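Local coordinates for protein cytochrome c, mono-and diheme variant (Methylophaga aminisulfidivorans MP, PDB 7C90) that binds heme c covalently and probably carries electrons as the cytochrome cL of a bacterial methanol oxidation system, at residues 49-54 with 138-143; 57-62 with 143-148; 75-80 with 148-153; 153-158 with 171-176. All coordinates share one frame; numbering follows the deposited sequence.

Contact 1 (49-54 with 138-143); sequences FGKKGE and NLTKDE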
loop_
_atom_site.group_PDB
_atom_site.type_symbol
_atom_site.label_atom_id
_atom_site.label_comp_id
_atom_site.label_asym_id
_atom_site.label_seq_id
_atom_site.Cartn_x
_atom_site.Cartn_y
_atom_site.Cartn_z
ATOM N N PHE A 49 1.547 -9.306 -26.363
ATOM C CA PHE A 49 1.033 -9.956 -25.134
ATOM C C PHE A 49 -0.221 -9.226 -24.669
ATOM O O PHE A 49 -0.358 -8.004 -24.924
ATOM C CB PHE A 49 2.066 -9.962 -24.002
ATOM C CG PHE A 49 2.772 -11.282 -23.834
ATOM C CD1 PHE A 49 3.926 -11.558 -24.547
ATOM C CD2 PHE A 49 2.262 -12.255 -22.987
ATOM C CE1 PHE A 49 4.566 -12.781 -24.404
ATOM C CE2 PHE A 49 2.898 -13.478 -22.847
ATOM C CZ PHE A 49 4.048 -13.740 -23.560
ATOM N N GLY A 50 -1.106 -9.966 -24.015
ATOM C CA GLY A 50 -2.186 -9.391 -23.208
ATOM C C GLY A 50 -3.499 -9.341 -23.954
ATOM O O GLY A 50 -3.591 -9.935 -25.035
ATOM N N LYS A 51 -4.468 -8.628 -23.374
ATOM C CA LYS A 51 -5.862 -8.472 -23.853
ATOM C C LYS A 51 -5.860 -7.774 -25.225
ATOM O O LYS A 51 -5.385 -6.622 -25.336
ATOM C CB LYS A 51 -6.671 -7.715 -22.791
ATOM C CG LYS A 51 -8.176 -7.773 -22.984
ATOM C CD LYS A 51 -8.987 -6.962 -21.996
ATOM C CE LYS A 51 -10.434 -6.854 -22.432
ATOM N NZ LYS A 51 -11.080 -5.589 -21.998
ATOM N N LYS A 52 -6.378 -8.464 -26.240
ATOM C CA LYS A 52 -6.564 -7.930 -27.613
ATOM C C LYS A 52 -7.901 -7.179 -27.661
ATOM O O LYS A 52 -8.896 -7.717 -27.149
ATOM C CB LYS A 52 -6.482 -9.077 -28.625
ATOM C CG LYS A 52 -5.294 -10.013 -28.431
ATOM C CD LYS A 52 -4.679 -10.533 -29.724
ATOM C CE LYS A 52 -3.244 -10.994 -29.566
ATOM N NZ LYS A 52 -2.315 -9.857 -29.359
ATOM N N GLY A 53 -7.893 -5.949 -28.182
ATOM C CA GLY A 53 -9.096 -5.221 -28.626
ATOM C C GLY A 53 -9.083 -5.071 -30.137
ATOM O O GLY A 53 -8.193 -5.680 -30.771
ATOM N N GLU A 54 -10.041 -4.323 -30.702
ATOM C CA GLU A 54 -9.936 -3.749 -32.072
ATOM C C GLU A 54 -8.554 -3.093 -32.200
ATOM O O GLU A 54 -8.066 -2.543 -31.181
ATOM C CB GLU A 54 -11.060 -2.747 -32.370
ATOM C CG GLU A 54 -11.553 -1.935 -31.172
ATOM C CD GLU A 54 -12.909 -2.359 -30.623
ATOM O OE1 GLU A 54 -13.858 -1.552 -30.725
ATOM O OE2 GLU A 54 -13.021 -3.493 -30.093
ATOM N N ASN A 138 -5.216 -6.994 -18.191
ATOM C CA ASN A 138 -6.422 -6.380 -17.591
ATOM C C ASN A 138 -7.084 -5.409 -18.579
ATOM O O ASN A 138 -8.310 -5.229 -18.468
ATOM C CB ASN A 138 -6.082 -5.624 -16.310
ATOM C CG ASN A 138 -5.584 -6.515 -15.201
ATOM O OD1 ASN A 138 -5.789 -7.730 -15.243
ATOM N ND2 ASN A 138 -4.956 -5.910 -14.206
ATOM N N LEU A 139 -6.286 -4.755 -19.435
ATOM C CA LEU A 139 -6.689 -3.621 -20.303
ATOM C C LEU A 139 -6.124 -3.826 -21.704
ATOM O O LEU A 139 -4.990 -4.286 -21.794
ATOM C CB LEU A 139 -6.121 -2.326 -19.733
ATOM C CG LEU A 139 -6.542 -1.959 -18.317
ATOM C CD1 LEU A 139 -5.849 -0.699 -17.885
ATOM C CD2 LEU A 139 -8.045 -1.804 -18.209
ATOM N N THR A 140 -6.891 -3.498 -22.748
ATOM C CA THR A 140 -6.373 -3.393 -24.134
ATOM C C THR A 140 -5.429 -2.188 -24.227
ATOM O O THR A 140 -5.497 -1.238 -23.359
ATOM C CB THR A 140 -7.476 -3.276 -25.199
ATOM O OG1 THR A 140 -8.044 -1.965 -25.084
ATOM C CG2 THR A 140 -8.547 -4.343 -25.072
ATOM N N LYS A 141 -4.588 -2.194 -25.250
ATOM C CA LYS A 141 -3.675 -1.066 -25.554
ATOM C C LYS A 141 -4.504 0.199 -25.798
ATOM O O LYS A 141 -4.132 1.242 -25.265
ATOM C CB LYS A 141 -2.780 -1.432 -26.727
ATOM C CG LYS A 141 -1.696 -2.439 -26.366
ATOM C CD LYS A 141 -0.621 -2.532 -27.422
ATOM C CE LYS A 141 -0.981 -3.509 -28.516
ATOM N NZ LYS A 141 -0.982 -4.902 -27.996
ATOM N N ASP A 142 -5.649 0.086 -26.470
ATOM C CA ASP A 142 -6.524 1.253 -26.736
ATOM C C ASP A 142 -7.054 1.799 -25.414
ATOM O O ASP A 142 -7.133 3.026 -25.278
ATOM C CB ASP A 142 -7.688 0.893 -27.663
ATOM C CG ASP A 142 -8.363 2.135 -28.220
ATOM O OD1 ASP A 142 -7.683 2.858 -28.978
ATOM O OD2 ASP A 142 -9.541 2.395 -27.848
ATOM N N GLU A 143 -7.404 0.918 -24.469
ATOM C CA GLU A 143 -7.922 1.334 -23.148
ATOM C C GLU A 143 -6.819 2.040 -22.359
ATOM O O GLU A 143 -7.086 3.057 -21.729
ATOM C CB GLU A 143 -8.486 0.140 -22.393
ATOM C CG GLU A 143 -9.791 -0.364 -22.963
ATOM C CD GLU A 143 -10.272 -1.653 -22.304
ATOM O OE1 GLU A 143 -9.421 -2.553 -21.968
ATOM O OE2 GLU A 143 -11.496 -1.756 -22.109
HETATM O O HOH W 1 -2.012 -6.047 -25.408
HETATM O O HOH W 2 -4.466 -4.516 -27.109
HETATM O O HOH W 3 -10.938 -4.035 -19.936
HETATM O O HOH W 4 -6.334 -2.204 -28.278
#

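Contact 2 (57-62 with 143-148); sequences EAVEHF and EILHIM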
loop_
_atom_site.group_PDB
_atom_site.type_symbol
_atom_site.label_atom_id
_atom_site.label_comp_id
_atom_site.label_asym_id
_atom_site.label_seq_id
_atom_site.Cartn_x
_atom_site.Cartn_y
_atom_site.Cartn_z
ATOM N N GLU A 57 -6.731 3.203 -34.707
ATOM C CA GLU A 57 -5.795 4.166 -35.333
ATOM C C GLU A 57 -4.855 4.737 -34.253
ATOM O O GLU A 57 -3.665 4.873 -34.530
ATOM C CB GLU A 57 -6.595 5.264 -36.036
ATOM C CG GLU A 57 -5.726 6.384 -36.577
ATOM C CD GLU A 57 -6.464 7.622 -37.058
ATOM O OE1 GLU A 57 -7.684 7.723 -36.827
ATOM O OE2 GLU A 57 -5.794 8.499 -37.632
ATOM N N ALA A 58 -5.370 5.085 -33.068
ATOM C CA ALA A 58 -4.557 5.581 -31.934
ATOM C C ALA A 58 -3.499 4.537 -31.557
ATOM O O ALA A 58 -2.318 4.908 -31.375
ATOM C CB ALA A 58 -5.431 5.940 -30.768
ATOM N N VAL A 59 -3.867 3.262 -31.485
ATOM C CA VAL A 59 -2.891 2.212 -31.079
ATOM C C VAL A 59 -1.844 2.073 -32.191
ATOM O O VAL A 59 -0.629 2.069 -31.881
ATOM C CB VAL A 59 -3.596 0.894 -30.726
ATOM C CG1 VAL A 59 -2.630 -0.278 -30.688
ATOM C CG2 VAL A 59 -4.369 1.014 -29.414
ATOM N N GLU A 60 -2.256 1.980 -33.449
ATOM C CA GLU A 60 -1.270 1.801 -34.557
ATOM C C GLU A 60 -0.340 3.027 -34.570
ATOM O O GLU A 60 0.908 2.857 -34.642
ATOM C CB GLU A 60 -1.981 1.530 -35.887
ATOM C CG GLU A 60 -1.031 1.383 -37.071
ATOM C CD GLU A 60 -1.707 1.323 -38.438
ATOM O OE1 GLU A 60 -2.764 0.669 -38.548
ATOM O OE2 GLU A 60 -1.180 1.948 -39.393
ATOM N N HIS A 61 -0.902 4.224 -34.434
ATOM C CA HIS A 61 -0.125 5.493 -34.400
ATOM C C HIS A 61 0.889 5.438 -33.240
ATOM O O HIS A 61 2.077 5.806 -33.435
ATOM C CB HIS A 61 -1.039 6.710 -34.273
ATOM C CG HIS A 61 -0.297 7.998 -34.410
ATOM N ND1 HIS A 61 0.300 8.376 -35.596
ATOM C CD2 HIS A 61 -0.017 8.975 -33.518
ATOM C CE1 HIS A 61 0.883 9.541 -35.441
ATOM N NE2 HIS A 61 0.700 9.935 -34.179
ATOM N N PHE A 62 0.442 4.960 -32.079
ATOM C CA PHE A 62 1.259 4.966 -30.848
ATOM C C PHE A 62 2.423 3.999 -31.033
ATOM O O PHE A 62 3.560 4.396 -30.698
ATOM C CB PHE A 62 0.446 4.655 -29.590
ATOM C CG PHE A 62 1.308 4.630 -28.353
ATOM C CD1 PHE A 62 1.713 5.814 -27.763
ATOM C CD2 PHE A 62 1.801 3.442 -27.852
ATOM C CE1 PHE A 62 2.525 5.810 -26.641
ATOM C CE2 PHE A 62 2.643 3.438 -26.742
ATOM C CZ PHE A 62 2.997 4.623 -26.138
ATOM N N GLU A 143 -7.404 0.918 -24.469
ATOM C CA GLU A 143 -7.922 1.334 -23.148
ATOM C C GLU A 143 -6.819 2.040 -22.359
ATOM O O GLU A 143 -7.086 3.057 -21.729
ATOM C CB GLU A 143 -8.486 0.140 -22.393
ATOM C CG GLU A 143 -9.791 -0.364 -22.963
ATOM C CD GLU A 143 -10.272 -1.653 -22.304
ATOM O OE1 GLU A 143 -9.421 -2.553 -21.968
ATOM O OE2 GLU A 143 -11.496 -1.756 -22.109
ATOM N N ILE A 144 -5.594 1.549 -22.434
ATOM C CA ILE A 144 -4.441 2.207 -21.755
ATOM C C ILE A 144 -4.268 3.622 -22.316
ATOM O O ILE A 144 -4.108 4.560 -21.518
ATOM C CB ILE A 144 -3.184 1.331 -21.873
ATOM C CG1 ILE A 144 -3.334 0.065 -21.021
ATOM C CG2 ILE A 144 -1.919 2.103 -21.498
ATOM C CD1 ILE A 144 -2.281 -0.996 -21.311
ATOM N N LEU A 145 -4.347 3.805 -23.629
ATOM C CA LEU A 145 -4.170 5.155 -24.232
ATOM C C LEU A 145 -5.318 6.084 -23.797
ATOM O O LEU A 145 -5.079 7.260 -23.589
ATOM C CB LEU A 145 -4.101 5.038 -25.756
ATOM C CG LEU A 145 -2.923 4.239 -26.290
ATOM C CD1 LEU A 145 -3.030 4.063 -27.797
ATOM C CD2 LEU A 145 -1.633 4.936 -25.927
ATOM N N HIS A 146 -6.536 5.578 -23.665
ATOM C CA HIS A 146 -7.683 6.352 -23.114
ATOM C C HIS A 146 -7.350 6.833 -21.703
ATOM O O HIS A 146 -7.502 8.047 -21.391
ATOM C CB HIS A 146 -8.947 5.497 -23.143
ATOM C CG HIS A 146 -9.606 5.486 -24.476
ATOM N ND1 HIS A 146 -9.362 4.542 -25.416
ATOM C CD2 HIS A 146 -10.507 6.326 -25.015
ATOM C CE1 HIS A 146 -10.124 4.758 -26.471
ATOM N NE2 HIS A 146 -10.825 5.864 -26.257
ATOM N N ILE A 147 -6.892 5.912 -20.862
ATOM C CA ILE A 147 -6.556 6.236 -19.445
ATOM C C ILE A 147 -5.448 7.270 -19.457
ATOM O O ILE A 147 -5.469 8.182 -18.629
ATOM C CB ILE A 147 -6.171 4.963 -18.660
ATOM C CG1 ILE A 147 -7.381 4.035 -18.492
ATOM C CG2 ILE A 147 -5.537 5.335 -17.327
ATOM C CD1 ILE A 147 -7.062 2.709 -17.817
ATOM N N MET A 148 -4.449 7.073 -20.313
ATOM C CA MET A 148 -3.309 8.019 -20.405
ATOM C C MET A 148 -3.806 9.416 -20.804
ATOM O O MET A 148 -3.397 10.394 -20.132
ATOM C CB MET A 148 -2.259 7.532 -21.386
ATOM C CG MET A 148 -1.432 6.403 -20.789
ATOM S SD MET A 148 -0.507 5.521 -22.072
ATOM C CE MET A 148 0.456 6.815 -22.832
#

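Contact 3 (75-80 with 148-153); sequences EAIKAG and MAWVRS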
loop_
_atom_site.group_PDB
_atom_site.type_symbol
_atom_site.label_atom_id
_atom_site.label_comp_id
_atom_site.label_asym_id
_atom_site.label_seq_id
_atom_site.Cartn_x
_atom_site.Cartn_y
_atom_site.Cartn_z
ATOM N N GLU A 75 -13.978 13.210 -26.123
ATOM C CA GLU A 75 -14.757 11.953 -26.005
ATOM C C GLU A 75 -13.853 10.859 -25.419
ATOM O O GLU A 75 -14.317 10.113 -24.545
ATOM C CB GLU A 75 -15.302 11.526 -27.367
ATOM C CG GLU A 75 -16.261 10.343 -27.287
ATOM C CD GLU A 75 -16.591 9.667 -28.611
ATOM O OE1 GLU A 75 -15.843 9.884 -29.590
ATOM O OE2 GLU A 75 -17.592 8.914 -28.659
ATOM N N ALA A 76 -12.602 10.774 -25.877
ATOM C CA ALA A 76 -11.645 9.729 -25.443
ATOM C C ALA A 76 -11.277 9.992 -23.975
ATOM O O ALA A 76 -11.283 9.054 -23.169
ATOM C CB ALA A 76 -10.450 9.715 -26.364
ATOM N N ILE A 77 -11.046 11.250 -23.633
ATOM C CA ILE A 77 -10.703 11.675 -22.255
ATOM C C ILE A 77 -11.841 11.244 -21.320
ATOM O O ILE A 77 -11.539 10.651 -20.261
ATOM C CB ILE A 77 -10.396 13.180 -22.240
ATOM C CG1 ILE A 77 -9.040 13.445 -22.899
ATOM C CG2 ILE A 77 -10.477 13.745 -20.832
ATOM C CD1 ILE A 77 -8.670 14.910 -22.987
ATOM N N LYS A 78 -13.096 11.428 -21.742
ATOM C CA LYS A 78 -14.292 11.061 -20.934
ATOM C C LYS A 78 -14.291 9.545 -20.680
ATOM O O LYS A 78 -14.469 9.143 -19.516
ATOM C CB LYS A 78 -15.584 11.561 -21.586
ATOM C CG LYS A 78 -15.924 13.013 -21.262
ATOM C CD LYS A 78 -17.007 13.626 -22.151
ATOM C CE LYS A 78 -16.917 15.136 -22.291
ATOM N NZ LYS A 78 -16.990 15.833 -20.982
ATOM N N ALA A 79 -14.082 8.735 -21.715
ATOM C CA ALA A 79 -13.997 7.258 -21.613
ATOM C C ALA A 79 -12.778 6.840 -20.755
ATOM O O ALA A 79 -12.907 5.893 -19.957
ATOM C CB ALA A 79 -13.983 6.659 -23.000
ATOM N N GLY A 80 -11.656 7.563 -20.844
ATOM C CA GLY A 80 -10.456 7.308 -20.018
ATOM C C GLY A 80 -10.731 7.563 -18.541
ATOM O O GLY A 80 -10.163 6.865 -17.703
ATOM N N MET A 148 -4.449 7.073 -20.313
ATOM C CA MET A 148 -3.309 8.019 -20.405
ATOM C C MET A 148 -3.806 9.416 -20.804
ATOM O O MET A 148 -3.397 10.394 -20.132
ATOM C CB MET A 148 -2.259 7.532 -21.386
ATOM C CG MET A 148 -1.432 6.403 -20.789
ATOM S SD MET A 148 -0.507 5.521 -22.072
ATOM C CE MET A 148 0.456 6.815 -22.832
ATOM N N ALA A 149 -4.654 9.538 -21.820
ATOM C CA ALA A 149 -5.186 10.877 -22.207
ATOM C C ALA A 149 -5.853 11.524 -20.985
ATOM O O ALA A 149 -5.581 12.707 -20.714
ATOM C CB ALA A 149 -6.144 10.788 -23.367
ATOM N N TRP A 150 -6.644 10.774 -20.214
ATOM C CA TRP A 150 -7.354 11.339 -19.028
ATOM C C TRP A 150 -6.333 11.783 -17.984
ATOM O O TRP A 150 -6.497 12.855 -17.408
ATOM C CB TRP A 150 -8.403 10.357 -18.458
ATOM C CG TRP A 150 -9.085 10.976 -17.287
ATOM C CD1 TRP A 150 -10.105 11.882 -17.306
ATOM C CD2 TRP A 150 -8.672 10.859 -15.920
ATOM N NE1 TRP A 150 -10.379 12.300 -16.039
ATOM C CE2 TRP A 150 -9.510 11.712 -15.169
ATOM C CE3 TRP A 150 -7.669 10.132 -15.267
ATOM C CZ2 TRP A 150 -9.400 11.828 -13.784
ATOM C CZ3 TRP A 150 -7.541 10.276 -13.904
ATOM C CH2 TRP A 150 -8.400 11.103 -13.171
ATOM N N VAL A 151 -5.303 10.978 -17.711
ATOM C CA VAL A 151 -4.261 11.318 -16.709
ATOM C C VAL A 151 -3.591 12.632 -17.132
ATOM O O VAL A 151 -3.303 13.484 -16.222
ATOM C CB VAL A 151 -3.249 10.163 -16.518
ATOM C CG1 VAL A 151 -2.048 10.593 -15.702
ATOM C CG2 VAL A 151 -3.884 8.929 -15.865
ATOM N N ARG A 152 -3.316 12.817 -18.434
ATOM C CA ARG A 152 -2.666 14.076 -18.891
ATOM C C ARG A 152 -3.650 15.249 -18.731
ATOM O O ARG A 152 -3.196 16.285 -18.351
ATOM C CB ARG A 152 -2.164 13.962 -20.326
ATOM C CG ARG A 152 -1.104 12.896 -20.514
ATOM C CD ARG A 152 0.072 13.004 -19.561
ATOM N NE ARG A 152 1.148 12.212 -20.130
ATOM C CZ ARG A 152 2.246 11.817 -19.501
ATOM N NH1 ARG A 152 2.449 12.124 -18.234
ATOM N NH2 ARG A 152 3.117 11.069 -20.148
ATOM N N SER A 153 -4.949 15.037 -18.927
ATOM C CA SER A 153 -5.992 16.097 -18.964
ATOM C C SER A 153 -6.161 16.716 -17.572
ATOM O O SER A 153 -6.565 17.879 -17.509
ATOM C CB SER A 153 -7.301 15.549 -19.484
ATOM O OG SER A 153 -7.957 14.737 -18.495
#

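Contact 4 (153-158 with 171-176); sequences SVYWGS and ANFKPA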
loop_
_atom_site.group_PDB
_atom_site.type_symbol
_atom_site.label_atom_id
_atom_site.label_comp_id
_atom_site.label_asym_id
_atom_site.label_seq_id
_atom_site.Cartn_x
_atom_site.Cartn_y
_atom_site.Cartn_z
ATOM N N SER A 153 -4.949 15.037 -18.927
ATOM C CA SER A 153 -5.992 16.097 -18.964
ATOM C C SER A 153 -6.161 16.716 -17.572
ATOM O O SER A 153 -6.565 17.879 -17.509
ATOM C CB SER A 153 -7.301 15.549 -19.484
ATOM O OG SER A 153 -7.957 14.737 -18.495
ATOM N N VAL A 154 -5.848 15.983 -16.492
ATOM C CA VAL A 154 -6.087 16.460 -15.094
ATOM C C VAL A 154 -4.798 17.021 -14.513
ATOM O O VAL A 154 -4.841 17.459 -13.387
ATOM C CB VAL A 154 -6.706 15.380 -14.199
ATOM C CG1 VAL A 154 -8.120 15.096 -14.648
ATOM C CG2 VAL A 154 -5.886 14.089 -14.139
ATOM N N TYR A 155 -3.721 17.071 -15.303
ATOM C CA TYR A 155 -2.390 17.586 -14.886
ATOM C C TYR A 155 -2.504 19.007 -14.346
ATOM O O TYR A 155 -3.123 19.844 -15.036
ATOM C CB TYR A 155 -1.468 17.660 -16.097
ATOM C CG TYR A 155 -0.037 18.039 -15.846
ATOM C CD1 TYR A 155 0.830 17.211 -15.145
ATOM C CD2 TYR A 155 0.487 19.180 -16.426
ATOM C CE1 TYR A 155 2.160 17.554 -14.963
ATOM C CE2 TYR A 155 1.819 19.520 -16.277
ATOM C CZ TYR A 155 2.667 18.691 -15.578
ATOM O OH TYR A 155 3.987 19.030 -15.477
ATOM N N TRP A 156 -1.832 19.264 -13.222
ATOM C CA TRP A 156 -1.832 20.547 -12.471
ATOM C C TRP A 156 -0.394 20.995 -12.248
ATOM O O TRP A 156 -0.191 21.897 -11.455
ATOM C CB TRP A 156 -2.602 20.418 -11.138
ATOM C CG TRP A 156 -2.044 19.425 -10.165
ATOM C CD1 TRP A 156 -0.914 19.548 -9.413
ATOM C CD2 TRP A 156 -2.579 18.124 -9.872
ATOM N NE1 TRP A 156 -0.716 18.420 -8.664
ATOM C CE2 TRP A 156 -1.722 17.530 -8.928
ATOM C CE3 TRP A 156 -3.680 17.403 -10.330
ATOM C CZ2 TRP A 156 -1.952 16.253 -8.417
ATOM C CZ3 TRP A 156 -3.897 16.135 -9.843
ATOM C CH2 TRP A 156 -3.043 15.575 -8.896
ATOM N N GLY A 157 0.579 20.327 -12.871
ATOM C CA GLY A 157 1.993 20.711 -12.785
ATOM C C GLY A 157 2.346 21.801 -13.795
ATOM O O GLY A 157 1.440 22.365 -14.416
ATOM N N SER A 158 3.628 22.074 -13.949
ATOM C CA SER A 158 4.163 23.154 -14.811
ATOM C C SER A 158 4.224 22.670 -16.264
ATOM O O SER A 158 4.483 21.472 -16.487
ATOM C CB SER A 158 5.509 23.594 -14.319
ATOM O OG SER A 158 6.501 22.658 -14.712
ATOM N N ALA A 171 2.869 26.683 -24.615
ATOM C CA ALA A 171 2.630 28.141 -24.708
ATOM C C ALA A 171 1.169 28.437 -24.348
ATOM O O ALA A 171 0.950 29.486 -23.724
ATOM C CB ALA A 171 2.993 28.653 -26.084
ATOM N N ASN A 172 0.227 27.532 -24.674
ATOM C CA ASN A 172 -1.243 27.733 -24.497
ATOM C C ASN A 172 -1.840 26.886 -23.361
ATOM O O ASN A 172 -3.062 26.700 -23.364
ATOM C CB ASN A 172 -1.986 27.412 -25.790
ATOM C CG ASN A 172 -1.470 28.254 -26.934
ATOM O OD1 ASN A 172 -1.220 27.748 -28.030
ATOM N ND2 ASN A 172 -1.252 29.528 -26.659
ATOM N N PHE A 173 -1.028 26.418 -22.410
ATOM C CA PHE A 173 -1.426 25.439 -21.363
ATOM C C PHE A 173 -1.786 26.170 -20.059
ATOM O O PHE A 173 -0.998 27.020 -19.614
ATOM C CB PHE A 173 -0.298 24.419 -21.157
ATOM C CG PHE A 173 -0.494 23.517 -19.971
ATOM C CD1 PHE A 173 -1.350 22.427 -20.044
ATOM C CD2 PHE A 173 0.151 23.780 -18.770
ATOM C CE1 PHE A 173 -1.550 21.611 -18.941
ATOM C CE2 PHE A 173 -0.042 22.959 -17.672
ATOM C CZ PHE A 173 -0.898 21.884 -17.759
ATOM N N LYS A 174 -2.931 25.838 -19.455
ATOM C CA LYS A 174 -3.264 26.228 -18.055
ATOM C C LYS A 174 -3.318 24.975 -17.178
ATOM O O LYS A 174 -4.060 24.038 -17.473
ATOM C CB LYS A 174 -4.584 27.001 -18.008
ATOM C CG LYS A 174 -4.593 28.215 -17.082
ATOM C CD LYS A 174 -4.841 27.905 -15.613
ATOM C CE LYS A 174 -5.352 29.103 -14.833
ATOM N NZ LYS A 174 -4.542 30.321 -15.082
ATOM N N PRO A 175 -2.512 24.905 -16.095
ATOM C CA PRO A 175 -2.598 23.799 -15.140
ATOM C C PRO A 175 -4.050 23.597 -14.693
ATOM O O PRO A 175 -4.746 24.581 -14.462
ATOM C CB PRO A 175 -1.696 24.221 -13.970
ATOM C CG PRO A 175 -0.701 25.180 -14.599
ATOM C CD PRO A 175 -1.443 25.853 -15.744
ATOM N N ALA A 176 -4.496 22.341 -14.631
ATOM C CA ALA A 176 -5.845 21.984 -14.140
ATOM C C ALA A 176 -5.897 22.232 -12.626
ATOM O O ALA A 176 -4.859 22.633 -12.034
ATOM C CB ALA A 176 -6.207 20.566 -14.494
#

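Contact 1 (49-54 with 138-143)
The carboxylate of Glu-143 is the flat group that receives Lys-51, and its plane divides the partners of OE1. Lys-51 NZ lies above one side of that plane and makes a weak salt bridge to Glu-143 OE1 at 3.5 Å. Water 3 lies slightly off the other side, donates to OE1 and accepts from Lys-51 NZ at 2.6 Å, so the long ion pair is reinforced through solvent. Thr-140 N donates to Glu-143 OE1 from its anti side, 17° out of the carboxylate plane, at 2.8 Å. Thr-140 OG1, between the backbone N and the carbonyl carbon (chi1 72°), accepts from Glu-143 N at 3.0 Å; the two bonds form a capping box at the start of helix 141-153. The Lys-51 chain crosses Thr-140 obliquely, with CG 4.0 Å from Thr-140 CG2, and that methyl also meets Gly-53 N at 3.6 Å. Thr-140 CA directs its hydrogen at Lys-51 O (3.6 Å), which also accepts a hydrogen bond from water 2, the acceptor of Lys-141 N. The loop 49-54 lies across the N-terminal end of helix 141-153, ahead of helix 57-65, whose Val-59 touches Lys-141 and Asp-142, while Leu-139 packs against heme c.

Contact 2 (57-62 with 143-148)
Leu-145 reaches out from helix 141-153 and spreads its two methyls over Ala-58, Val-59 and Phe-62 of helix 57-65. Helix 141-153 is the C-terminal helix of the class I cytochrome c fold, and the contact joins it to helix 57-65, which precedes the fold's N-terminal helix, the one that leads into the heme-binding cysteines. The short axes cross at 86° with a closest approach of 10.2 Å, so the contact is made by side chains, not by the two backbones. The CD1 branch of Leu-145 turns to the valine, meeting Val-59 CG2 at 3.7 Å with the two side chains at about a right angle, and it also rests beside the Ala-58 carbonyl. The CD2 branch goes to Phe-62, whose CG, anti to the backbone N (chi1 178°), comes 3.8 Å from Leu-145 CD2. There Leu-145 CD2 sits over one face as a CH-pi contact, 4.0 Å from the centroid of the Phe-62 ring and 19° off the normal. It is displaced toward the rim, above the CG and CD1 part of the ring. All five touching residues are buried, and Phe-121 of helix 117-126 meets the Phe-62 ring as well, extending the apolar layer toward a third helix. Farther out on the same ring, Met-148 CE approaches obliquely and comes within 4.4 Å of Phe-62 CE1.

Contact 3 (75-80 with 148-153)
Ile-77 and Trp-150 bury most of the surface where helix 74-87 crosses helix 141-153. This is the near-perpendicular pairing of the fold's N-terminal and C-terminal helices, characteristic of class I cytochromes c; the short axes pass 7.7 Å apart at -97°. Ile-77 spreads over the other helix with all its branches: CG1 meets Ala-149 CB at 4.0 Å, CD1 lies against Ser-153 CB, and CG2 touches both Ser-153 and the indole. Trp-150 CG, anti to the backbone N (chi1 -180°), lies 3.9 Å from Ile-77 O. Trp-150 CD1 comes 3.5 Å from the same Ile-77 O, an oblique approach to the ring. Gly-80 contributes less but presents bare backbone at the crossing: Trp-150 CB packs 3.6 Å from Gly-80 C. Phe-84, one turn on, continues the aromatic packing on the indole, which lies about 8 Å from the heme at nearest atoms. At the helix end, Ser-153 OG donates to Trp-150 O at 2.6 Å, with the donor hydroxyl OG tilted 20° from the plane of the Trp-150 carbonyl.

Contact 4 (153-158 with 171-176)
Tyr-155 and Phe-173 bring their rings together where the chain leaving the C-terminal helix of the cytochrome c fold is met by the tail that follows helix 167-171. Both segments are irregular, and their touching parts run 94° apart. The tyrosine side chain leaves with CG anti to the backbone N (chi1 -174°), and from CB to CG it makes no close approach to the tail. Contact begins at Tyr-155 CD2, which is 3.3 Å from Phe-173 CZ, a tight touch at the tyrosine ring's edge. Tyr-155 CE2 follows at 3.9 Å from Phe-173 CZ. The two planes are inclined at 46° with centroids 5.7 Å apart, an oblique aromatic pair. Over the centre of one tyrosine face, 3.5 Å above the plane, sits Gly-157 N, the chain having curled back on the ring. At the tip, Tyr-155 OH donates to Ser-158 O at 2.7 Å, which fixes the ring from its far end; Trp-164 also meets this ring, edge-to-face. Gly-157 O lies in the plane of the Phe-173 ring, at its edge near CE2, and is also close to Pro-175 CG. The two backbones are joined by a hydrogen bond from Ala-176 N to Tyr-155 O, directed in the carbonyl plane onto a lone pair. Ala-176 CB also lies 3.2 Å from Tyr-155 O. Trp-156, whose ring packs edge-to-face with Phe-182, contributes its root to the tail: Trp-156 CB lies 3.3 Å from Ala-176 O.

Overall arrangement
From the N terminus, the loop 49-54, helix 57-65 and helix 74-87 each pair with a later part of the same region, 138-153. Contacts 1, 2 and 3 therefore close long loops that cross one another, since their first and second segments come in the same order. They follow one another along helix 141-153, sharing Glu-143 and then Met-148; Val-59 and His-146 provide direct packing between neighbours. Contact 4 stands in series, closing a short loop of 12 residues after that helix and sharing Ser-153 with contact 3. Contacts 1 and 4 lie on opposite sides of the chain's centre, about 28 Å apart between centres.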